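Long-range contacts in 6-aminohexanoate-dimer hydrolase (Bacillus anthracis, PDB 4GB7), which probably hydrolyses the amide bond of the 6-aminohexanoate dimer, as a putative serine hydrolase of the beta-lactamase family: residues F79-D87 / V116-R125; T181-Q189 / I353-I361. All coordinates share one frame; numbering follows the deposited sequence.

Contact 1 (F79-D87 / V116-R125); sequences FPSALQNLD and VHNGQLVYER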
loop_
_atom_site.group_PDB
_atom_site.type_symbol
_atom_site.label_atom_id
_atom_site.label_comp_id
_atom_site.label_asym_id
_atom_site.label_seq_id
_atom_site.Cartn_x
_atom_site.Cartn_y
_atom_site.Cartn_z
ATOM N N PHE A 79 -15.167 -8.721 -13.786
ATOM C CA PHE A 79 -14.866 -7.443 -14.379
ATOM C C PHE A 79 -15.426 -7.379 -15.813
ATOM O O PHE A 79 -14.987 -8.154 -16.650
ATOM C CB PHE A 79 -13.334 -7.196 -14.409
ATOM C CG PHE A 79 -12.921 -6.022 -13.619
ATOM C CD1 PHE A 79 -13.312 -4.758 -14.050
ATOM C CD2 PHE A 79 -12.136 -6.147 -12.521
ATOM C CE1 PHE A 79 -12.954 -3.637 -13.358
ATOM C CE2 PHE A 79 -11.783 -5.019 -11.804
ATOM C CZ PHE A 79 -12.220 -3.778 -12.214
ATOM N N PRO A 80 -16.289 -6.405 -16.135
ATOM C CA PRO A 80 -16.565 -6.175 -17.564
ATOM C C PRO A 80 -15.318 -5.672 -18.266
ATOM O O PRO A 80 -14.498 -5.001 -17.654
ATOM C CB PRO A 80 -17.660 -5.137 -17.575
ATOM C CG PRO A 80 -17.632 -4.530 -16.256
ATOM C CD PRO A 80 -16.946 -5.431 -15.279
ATOM N N SER A 81 -15.156 -6.025 -19.522
ATOM C CA SER A 81 -13.934 -5.689 -20.251
ATOM C C SER A 81 -14.200 -4.964 -21.568
ATOM O O SER A 81 -15.268 -5.101 -22.200
ATOM C CB SER A 81 -13.098 -6.936 -20.549
ATOM O OG SER A 81 -13.713 -7.703 -21.552
ATOM N N ALA A 82 -13.200 -4.209 -21.976
ATOM C CA ALA A 82 -13.115 -3.632 -23.258
ATOM C C ALA A 82 -11.615 -3.623 -23.603
ATOM O O ALA A 82 -10.919 -2.596 -23.559
ATOM C CB ALA A 82 -13.685 -2.233 -23.268
ATOM N N LEU A 83 -11.144 -4.799 -23.967
ATOM C CA LEU A 83 -9.704 -5.053 -24.089
ATOM C C LEU A 83 -9.073 -4.302 -25.234
ATOM O O LEU A 83 -9.636 -4.183 -26.342
ATOM C CB LEU A 83 -9.445 -6.543 -24.209
ATOM C CG LEU A 83 -9.755 -7.456 -23.009
ATOM C CD1 LEU A 83 -9.154 -8.806 -23.321
ATOM C CD2 LEU A 83 -9.234 -6.924 -21.652
ATOM N N GLN A 84 -7.887 -3.781 -24.942
ATOM C CA GLN A 84 -6.991 -3.230 -25.940
ATOM C C GLN A 84 -5.600 -3.773 -25.660
ATOM O O GLN A 84 -5.136 -3.732 -24.548
ATOM C CB GLN A 84 -6.942 -1.735 -25.881
ATOM C CG GLN A 84 -8.208 -1.026 -26.264
ATOM C CD GLN A 84 -7.980 0.479 -26.268
ATOM O OE1 GLN A 84 -7.050 0.985 -26.917
ATOM N NE2 GLN A 84 -8.790 1.194 -25.512
ATOM N N ASN A 85 -4.926 -4.268 -26.697
ATOM C CA ASN A 85 -3.618 -4.822 -26.478
ATOM C C ASN A 85 -2.596 -3.688 -26.469
ATOM O O ASN A 85 -2.277 -3.111 -27.529
ATOM C CB ASN A 85 -3.225 -5.831 -27.564
ATOM C CG ASN A 85 -1.968 -6.572 -27.207
ATOM O OD1 ASN A 85 -1.228 -6.116 -26.355
ATOM N ND2 ASN A 85 -1.725 -7.729 -27.834
ATOM N N LEU A 86 -2.079 -3.393 -25.274
ATOM C CA LEU A 86 -1.074 -2.335 -25.080
ATOM C C LEU A 86 0.364 -2.855 -25.109
ATOM O O LEU A 86 1.266 -2.133 -24.717
ATOM C CB LEU A 86 -1.314 -1.610 -23.761
ATOM C CG LEU A 86 -2.707 -0.951 -23.701
ATOM C CD1 LEU A 86 -2.897 -0.304 -22.336
ATOM C CD2 LEU A 86 -2.998 0.101 -24.788
ATOM N N ASP A 87 0.594 -4.083 -25.566
ATOM C CA ASP A 87 1.922 -4.646 -25.436
ATOM C C ASP A 87 2.972 -3.744 -26.114
ATOM O O ASP A 87 4.099 -3.637 -25.620
ATOM C CB ASP A 87 2.029 -6.002 -26.111
ATOM C CG ASP A 87 1.368 -7.111 -25.351
ATOM O OD1 ASP A 87 1.063 -6.936 -24.152
ATOM O OD2 ASP A 87 1.136 -8.173 -26.003
ATOM N N VAL A 116 -7.729 -0.406 -15.866
ATOM C CA VAL A 116 -9.180 -0.297 -15.880
ATOM C C VAL A 116 -9.511 1.137 -16.339
ATOM O O VAL A 116 -8.842 2.102 -15.920
ATOM C CB VAL A 116 -9.779 -0.543 -14.513
ATOM C CG1 VAL A 116 -11.322 -0.479 -14.556
ATOM C CG2 VAL A 116 -9.378 -1.914 -13.995
ATOM N N HIS A 117 -10.501 1.270 -17.209
ATOM C CA HIS A 117 -10.869 2.564 -17.835
ATOM C C HIS A 117 -12.368 2.627 -17.958
ATOM O O HIS A 117 -13.007 1.720 -18.499
ATOM C CB HIS A 117 -10.250 2.698 -19.204
ATOM C CG HIS A 117 -10.491 4.021 -19.849
ATOM N ND1 HIS A 117 -10.878 4.140 -21.141
ATOM C CD2 HIS A 117 -10.404 5.326 -19.332
ATOM C CE1 HIS A 117 -11.021 5.466 -21.444
ATOM N NE2 HIS A 117 -10.744 6.190 -20.338
ATOM N N ASN A 118 -12.959 3.652 -17.356
ATOM C CA ASN A 118 -14.408 3.777 -17.280
ATOM C C ASN A 118 -15.065 2.503 -16.736
ATOM O O ASN A 118 -16.164 2.090 -17.163
ATOM C CB ASN A 118 -15.042 4.175 -18.646
ATOM C CG ASN A 118 -14.578 5.533 -19.147
ATOM O OD1 ASN A 118 -14.604 6.507 -18.401
ATOM N ND2 ASN A 118 -14.169 5.603 -20.409
ATOM N N GLY A 119 -14.438 1.927 -15.735
ATOM C CA GLY A 119 -14.991 0.788 -15.042
ATOM C C GLY A 119 -14.984 -0.498 -15.830
ATOM O O GLY A 119 -15.670 -1.442 -15.469
ATOM N N GLN A 120 -14.157 -0.558 -16.859
ATOM C CA GLN A 120 -14.008 -1.804 -17.618
ATOM C C GLN A 120 -12.522 -2.139 -17.729
ATOM O O GLN A 120 -11.687 -1.233 -17.896
ATOM C CB GLN A 120 -14.570 -1.674 -19.010
ATOM C CG GLN A 120 -16.045 -1.297 -19.043
ATOM C CD GLN A 120 -16.565 -1.148 -20.460
ATOM O OE1 GLN A 120 -15.957 -0.473 -21.305
ATOM N NE2 GLN A 120 -17.674 -1.818 -20.741
ATOM N N LEU A 121 -12.201 -3.429 -17.587
ATOM C CA LEU A 121 -10.838 -3.893 -17.770
ATOM C C LEU A 121 -10.382 -3.723 -19.223
ATOM O O LEU A 121 -11.061 -4.161 -20.164
ATOM C CB LEU A 121 -10.747 -5.360 -17.364
ATOM C CG LEU A 121 -9.435 -6.096 -17.512
ATOM C CD1 LEU A 121 -8.413 -5.543 -16.561
ATOM C CD2 LEU A 121 -9.670 -7.620 -17.335
ATOM N N VAL A 122 -9.224 -3.073 -19.404
ATOM C CA VAL A 122 -8.674 -2.851 -20.727
ATOM C C VAL A 122 -7.473 -3.684 -21.021
ATOM O O VAL A 122 -7.268 -4.073 -22.201
ATOM C CB VAL A 122 -8.350 -1.335 -20.980
ATOM C CG1 VAL A 122 -7.588 -1.135 -22.293
ATOM C CG2 VAL A 122 -9.637 -0.537 -20.885
ATOM N N TYR A 123 -6.650 -3.974 -20.010
ATOM C CA TYR A 123 -5.377 -4.631 -20.267
ATOM C C TYR A 123 -4.874 -5.217 -18.989
ATOM O O TYR A 123 -4.899 -4.554 -17.955
ATOM C CB TYR A 123 -4.365 -3.628 -20.732
ATOM C CG TYR A 123 -2.994 -4.114 -21.103
ATOM C CD1 TYR A 123 -2.814 -4.909 -22.214
ATOM C CD2 TYR A 123 -1.870 -3.717 -20.381
ATOM C CE1 TYR A 123 -1.540 -5.287 -22.595
ATOM C CE2 TYR A 123 -0.586 -4.103 -20.741
ATOM C CZ TYR A 123 -0.439 -4.889 -21.849
ATOM O OH TYR A 123 0.830 -5.212 -22.245
ATOM N N GLU A 124 -4.512 -6.468 -19.028
ATOM C CA GLU A 124 -3.861 -7.138 -17.914
ATOM C C GLU A 124 -2.794 -8.061 -18.413
ATOM O O GLU A 124 -3.006 -8.800 -19.402
ATOM C CB GLU A 124 -4.812 -7.888 -16.994
ATOM C CG GLU A 124 -5.684 -8.893 -17.690
ATOM C CD GLU A 124 -6.558 -9.723 -16.770
ATOM O OE1 GLU A 124 -6.451 -9.606 -15.536
ATOM O OE2 GLU A 124 -7.376 -10.507 -17.306
ATOM N N ARG A 125 -1.655 -8.031 -17.712
ATOM C CA ARG A 125 -0.557 -8.901 -18.013
ATOM C C ARG A 125 0.059 -9.391 -16.732
ATOM O O ARG A 125 0.171 -8.624 -15.766
ATOM C CB ARG A 125 0.497 -8.206 -18.843
ATOM C CG ARG A 125 0.022 -7.842 -20.249
ATOM C CD ARG A 125 -0.001 -9.086 -21.128
ATOM N NE ARG A 125 -0.413 -8.733 -22.478
ATOM C CZ ARG A 125 -1.656 -8.717 -22.979
ATOM N NH1 ARG A 125 -2.747 -8.953 -22.239
ATOM N NH2 ARG A 125 -1.812 -8.427 -24.282
#
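The loop 79-87 runs alongside strand 120-126, and Ser81 and Leu121 form a single beta bridge with their CA atoms 4.4 Å apart. Pro80 O accepts from Leu121 N, Leu121 O from Ala82 N, and Val122 O from Gln84 N at 2.8 Å. At one end the Phe79 ring packs on Val116, its CE1 3.8 Å from CG1. Helix 307-318 also touches both side chains. Further along, Gln84 and Val122 lie side by side, with Gln84 CB against Val122 CG1, and Leu417 of helix 402-417 touches both.

The other end mixes a CH-pi contact with a charged cluster. With chi1 at -178°, the Tyr123 ring swings away from its own backbone N and reaches the loop. Leu86 CB sits over the centre of one ring face in a CH-pi contact, 3.7 Å from the centroid. Asp87 OD1 accepts from Tyr123 OH at 2.6 Å through its anti lone pair. The same oxygen takes Arg125 NE at 2.9 Å through its syn lone pair, as part of a salt bridge. The carboxylate and guanidinium planes are 70° apart, so this is not a flat two-pronged pair; the bonds from Arg125 NH2 are weak. Arg125 NH1 donates to Glu124 O, which helps to fix the group's rotation. One guanidinium face lies on Tyr123, with CE1 3.4 Å above it.

Strand 120-126 carries a classic beta bulge, where Val122 and Tyr123 lie opposite the single residue Val115. The loop adds one beta bridge to this strand, the edge strand of the five-stranded antiparallel sheet within this chain.

Contact 2 (T181-Q189 / I353-I361); sequences TLQQLMDMQ and ISYHNQWWI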
loop_
_atom_site.group_PDB
_atom_site.type_symbol
_atom_site.label_atom_id
_atom_site.label_comp_id
_atom_site.label_asym_id
_atom_site.label_seq_id
_atom_site.Cartn_x
_atom_site.Cartn_y
_atom_site.Cartn_z
ATOM N N THR A 181 -1.963 13.096 17.339
ATOM C CA THR A 181 -3.388 12.960 17.037
ATOM C C THR A 181 -3.562 11.944 15.933
ATOM O O THR A 181 -2.621 11.666 15.171
ATOM C CB THR A 181 -4.085 14.269 16.582
ATOM O OG1 THR A 181 -3.539 14.710 15.326
ATOM C CG2 THR A 181 -4.010 15.395 17.641
ATOM N N LEU A 182 -4.773 11.411 15.826
ATOM C CA LEU A 182 -5.061 10.467 14.766
ATOM C C LEU A 182 -4.821 11.099 13.393
ATOM O O LEU A 182 -4.269 10.434 12.503
ATOM C CB LEU A 182 -6.471 9.926 14.859
ATOM C CG LEU A 182 -6.636 8.769 15.823
ATOM C CD1 LEU A 182 -6.229 9.093 17.256
ATOM C CD2 LEU A 182 -8.062 8.247 15.753
ATOM N N GLN A 183 -5.244 12.349 13.223
ATOM C CA GLN A 183 -5.037 13.080 11.990
ATOM C C GLN A 183 -3.550 13.208 11.640
ATOM O O GLN A 183 -3.174 13.009 10.478
ATOM C CB GLN A 183 -5.771 14.434 11.988
ATOM C CG GLN A 183 -5.816 15.064 10.591
ATOM C CD GLN A 183 -6.563 14.199 9.578
ATOM O OE1 GLN A 183 -7.712 13.853 9.772
ATOM N NE2 GLN A 183 -5.904 13.869 8.474
ATOM N N GLN A 184 -2.719 13.532 12.627
ATOM C CA GLN A 184 -1.246 13.554 12.436
ATOM C C GLN A 184 -0.690 12.236 11.948
ATOM O O GLN A 184 0.189 12.198 11.049
ATOM C CB GLN A 184 -0.541 14.067 13.702
ATOM C CG GLN A 184 -0.803 15.560 13.865
ATOM C CD GLN A 184 -0.487 16.088 15.289
ATOM O OE1 GLN A 184 -0.258 15.292 16.259
ATOM N NE2 GLN A 184 -0.503 17.404 15.437
ATOM N N LEU A 185 -1.196 11.151 12.521
ATOM C CA LEU A 185 -0.810 9.796 12.088
ATOM C C LEU A 185 -1.253 9.544 10.642
ATOM O O LEU A 185 -0.436 9.072 9.766
ATOM C CB LEU A 185 -1.373 8.740 13.043
ATOM C CG LEU A 185 -0.843 8.738 14.466
ATOM C CD1 LEU A 185 -1.767 7.986 15.423
ATOM C CD2 LEU A 185 0.556 8.159 14.599
HETATM N N MSE A 186 -2.521 9.822 10.380
HETATM C CA MSE A 186 -3.097 9.728 9.015
HETATM C C MSE A 186 -2.272 10.480 7.954
HETATM O O MSE A 186 -2.102 10.003 6.805
HETATM C CB MSE A 186 -4.544 10.238 9.010
HETATM C CG MSE A 186 -5.564 9.332 9.681
HETATM SE SE MSE A 186 -5.921 7.809 8.548
HETATM C CE MSE A 186 -7.382 8.613 7.616
ATOM N N ASP A 187 -1.728 11.638 8.344
ATOM C CA ASP A 187 -0.961 12.475 7.427
ATOM C C ASP A 187 0.558 12.257 7.478
ATOM O O ASP A 187 1.307 13.039 6.861
ATOM C CB ASP A 187 -1.299 13.964 7.664
ATOM C CG ASP A 187 -2.719 14.322 7.211
ATOM O OD1 ASP A 187 -3.225 13.640 6.303
ATOM O OD2 ASP A 187 -3.332 15.228 7.809
HETATM N N MSE A 188 1.015 11.253 8.226
HETATM C CA MSE A 188 2.430 10.948 8.302
HETATM C C MSE A 188 3.227 12.181 8.800
HETATM O O MSE A 188 4.227 12.552 8.268
HETATM C CB MSE A 188 2.942 10.432 6.952
HETATM C CG MSE A 188 2.507 9.033 6.708
HETATM SE SE MSE A 188 3.045 7.696 7.897
HETATM C CE MSE A 188 2.722 6.189 6.735
ATOM N N GLN A 189 2.736 12.805 9.856
ATOM C CA GLN A 189 3.403 13.940 10.438
ATOM C C GLN A 189 3.978 13.649 11.856
ATOM O O GLN A 189 4.167 14.563 12.687
ATOM C CB GLN A 189 2.475 15.130 10.448
ATOM C CG GLN A 189 2.162 15.695 9.075
ATOM C CD GLN A 189 1.064 16.710 9.111
ATOM O OE1 GLN A 189 0.377 16.864 10.121
ATOM N NE2 GLN A 189 0.904 17.439 8.025
ATOM N N ILE A 353 4.677 17.544 -4.301
ATOM C CA ILE A 353 3.941 16.327 -3.882
ATOM C C ILE A 353 3.393 16.541 -2.473
ATOM O O ILE A 353 4.075 17.095 -1.606
ATOM C CB ILE A 353 4.873 15.078 -3.888
ATOM C CG1 ILE A 353 5.377 14.830 -5.309
ATOM C CG2 ILE A 353 4.164 13.817 -3.359
ATOM C CD1 ILE A 353 6.507 13.800 -5.349
ATOM N N SER A 354 2.165 16.113 -2.265
ATOM C CA SER A 354 1.523 16.183 -0.962
ATOM C C SER A 354 1.135 14.794 -0.518
ATOM O O SER A 354 1.236 13.839 -1.283
ATOM C CB SER A 354 0.289 17.068 -0.982
ATOM O OG SER A 354 0.578 18.385 -1.363
ATOM N N TYR A 355 0.679 14.700 0.729
ATOM C CA TYR A 355 0.284 13.416 1.305
ATOM C C TYR A 355 -0.851 13.664 2.293
ATOM O O TYR A 355 -0.730 14.541 3.155
ATOM C CB TYR A 355 1.439 12.803 2.035
ATOM C CG TYR A 355 1.243 11.384 2.551
ATOM C CD1 TYR A 355 0.580 11.129 3.737
ATOM C CD2 TYR A 355 1.751 10.278 1.828
ATOM C CE1 TYR A 355 0.474 9.833 4.240
ATOM C CE2 TYR A 355 1.626 8.986 2.313
ATOM C CZ TYR A 355 0.959 8.755 3.492
ATOM O OH TYR A 355 0.900 7.485 4.002
ATOM N N HIS A 356 -1.923 12.888 2.173
ATOM C CA HIS A 356 -3.098 13.066 3.024
ATOM C C HIS A 356 -3.770 11.723 3.239
ATOM O O HIS A 356 -4.069 11.014 2.276
ATOM C CB HIS A 356 -4.066 14.055 2.371
ATOM C CG HIS A 356 -5.156 14.571 3.302
ATOM N ND1 HIS A 356 -5.019 14.610 4.653
ATOM C CD2 HIS A 356 -6.382 15.127 3.019
ATOM C CE1 HIS A 356 -6.131 15.122 5.200
ATOM N NE2 HIS A 356 -6.960 15.466 4.209
ATOM N N ASN A 357 -3.991 11.347 4.500
ATOM C CA ASN A 357 -4.779 10.173 4.852
ATOM C C ASN A 357 -4.334 8.871 4.181
ATOM O O ASN A 357 -5.138 8.057 3.718
ATOM C CB ASN A 357 -6.270 10.492 4.557
ATOM C CG ASN A 357 -6.793 11.631 5.425
ATOM O OD1 ASN A 357 -6.309 11.823 6.551
ATOM N ND2 ASN A 357 -7.758 12.405 4.897
ATOM N N GLN A 358 -3.029 8.689 4.166
ATOM C CA GLN A 358 -2.338 7.494 3.677
ATOM C C GLN A 358 -2.155 7.453 2.167
ATOM O O GLN A 358 -1.646 6.456 1.643
ATOM C CB GLN A 358 -2.897 6.181 4.245
ATOM C CG GLN A 358 -3.066 6.168 5.789
ATOM C CD GLN A 358 -1.730 6.103 6.529
ATOM O OE1 GLN A 358 -1.146 5.029 6.696
ATOM N NE2 GLN A 358 -1.268 7.264 7.038
ATOM N N TRP A 359 -2.548 8.533 1.480
ATOM C CA TRP A 359 -2.397 8.652 0.001
ATOM C C TRP A 359 -1.406 9.752 -0.435
ATOM O O TRP A 359 -1.334 10.843 0.149
ATOM C CB TRP A 359 -3.741 8.978 -0.649
ATOM C CG TRP A 359 -4.728 7.868 -0.555
ATOM C CD1 TRP A 359 -5.661 7.641 0.457
ATOM C CD2 TRP A 359 -4.979 6.862 -1.548
ATOM N NE1 TRP A 359 -6.406 6.558 0.178
ATOM C CE2 TRP A 359 -6.038 6.039 -1.027
ATOM C CE3 TRP A 359 -4.399 6.524 -2.782
ATOM C CZ2 TRP A 359 -6.508 4.927 -1.694
ATOM C CZ3 TRP A 359 -4.896 5.421 -3.451
ATOM C CH2 TRP A 359 -5.940 4.632 -2.916
ATOM N N TRP A 360 -0.630 9.455 -1.473
ATOM C CA TRP A 360 0.231 10.426 -2.147
ATOM C C TRP A 360 -0.564 11.177 -3.194
ATOM O O TRP A 360 -1.415 10.597 -3.908
ATOM C CB TRP A 360 1.412 9.762 -2.855
ATOM C CG TRP A 360 2.288 8.913 -1.951
ATOM C CD1 TRP A 360 2.080 7.610 -1.566
ATOM C CD2 TRP A 360 3.529 9.325 -1.263
ATOM N NE1 TRP A 360 3.075 7.180 -0.732
ATOM C CE2 TRP A 360 3.983 8.172 -0.514
ATOM C CE3 TRP A 360 4.270 10.512 -1.205
ATOM C CZ2 TRP A 360 5.122 8.205 0.253
ATOM C CZ3 TRP A 360 5.451 10.515 -0.471
ATOM C CH2 TRP A 360 5.863 9.403 0.256
ATOM N N ILE A 361 -0.271 12.470 -3.298
ATOM C CA ILE A 361 -0.935 13.363 -4.240
ATOM C C ILE A 361 0.142 14.072 -5.018
ATOM O O ILE A 361 0.724 15.061 -4.523
ATOM C CB ILE A 361 -1.825 14.390 -3.497
ATOM C CG1 ILE A 361 -2.821 13.678 -2.610
ATOM C CG2 ILE A 361 -2.509 15.312 -4.487
ATOM C CD1 ILE A 361 -3.383 14.532 -1.509
HETATM O O HOH W 1 1.179 15.092 5.190
#
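A Schellman motif ends helix 182-186, and this helix end meets the type I' turn from His356 to Trp359 that joins strands 354-356 and 359-361. Asp187, the first residue past the helix, is the main polar link. Its OD1 accepts from His356 ND1 at 2.6 Å, on the syn side and with the carboxylate oxygen close to the imidazole plane. The carboxylate would probably favour a protonated imidazole. The backbone Asn357 N donates to the same OD1 at 3.0 Å, nearly along the C-O axis.

Gln183 reaches the turn through a chain bent at chi2 (61°). Its NE2 donates both to Asn357 OD1, at 2.8 Å, and to Asp187 OD2, which it meets from above the carboxylate plane. One amide nitrogen therefore ties the turn to the aspartate and helps to hold the carboxylate's rotation. Asn357 OD1 also lies 3.4 Å from Met186 CB.

Gln358 folds back so that its NE2 donates to Met186 O at 2.9 Å, from above the carbonyl plane. A weak bond from Gln358 N reaches the same oxygen. The OE1 end of this amide is held by Thr254 of helix 251-265.

Met188, a selenomethionine with positive phi, lays CG close to Tyr355 CE1, at 3.3 Å. A water donates to Asp187 O and Tyr355 O, bridging the two backbones. Met188 and Gln358 both touch Lys143 of the probable SxxK motif. The arrangement is a helix C-terminus docked on a beta-hairpin turn, beside the likely active site of a beta-lactamase-type fold.

In the fold
Contacts 1 and 2 occupy separate parts of the chain. Their centres are 31 Å apart, their nearest atoms about 13 Å, and they do not touch. They follow one another in sequence. Contact 1 is peripheral, 22 Å from the chain centre, at the outermost strand 120-126 of the five-stranded sheet. Contact 2 is buried, 13 Å from the chain centre. Helix 143-155 lies beside contact 2 and carries Lys143, which with Ser140 and Tyr249 probably makes up the catalytic SxxK and (S/Y)xN-type set. Contact 2 thus borders the presumed active site, with Trp360 meeting Tyr249, whereas contact 1 joins a loop to the sheet edge.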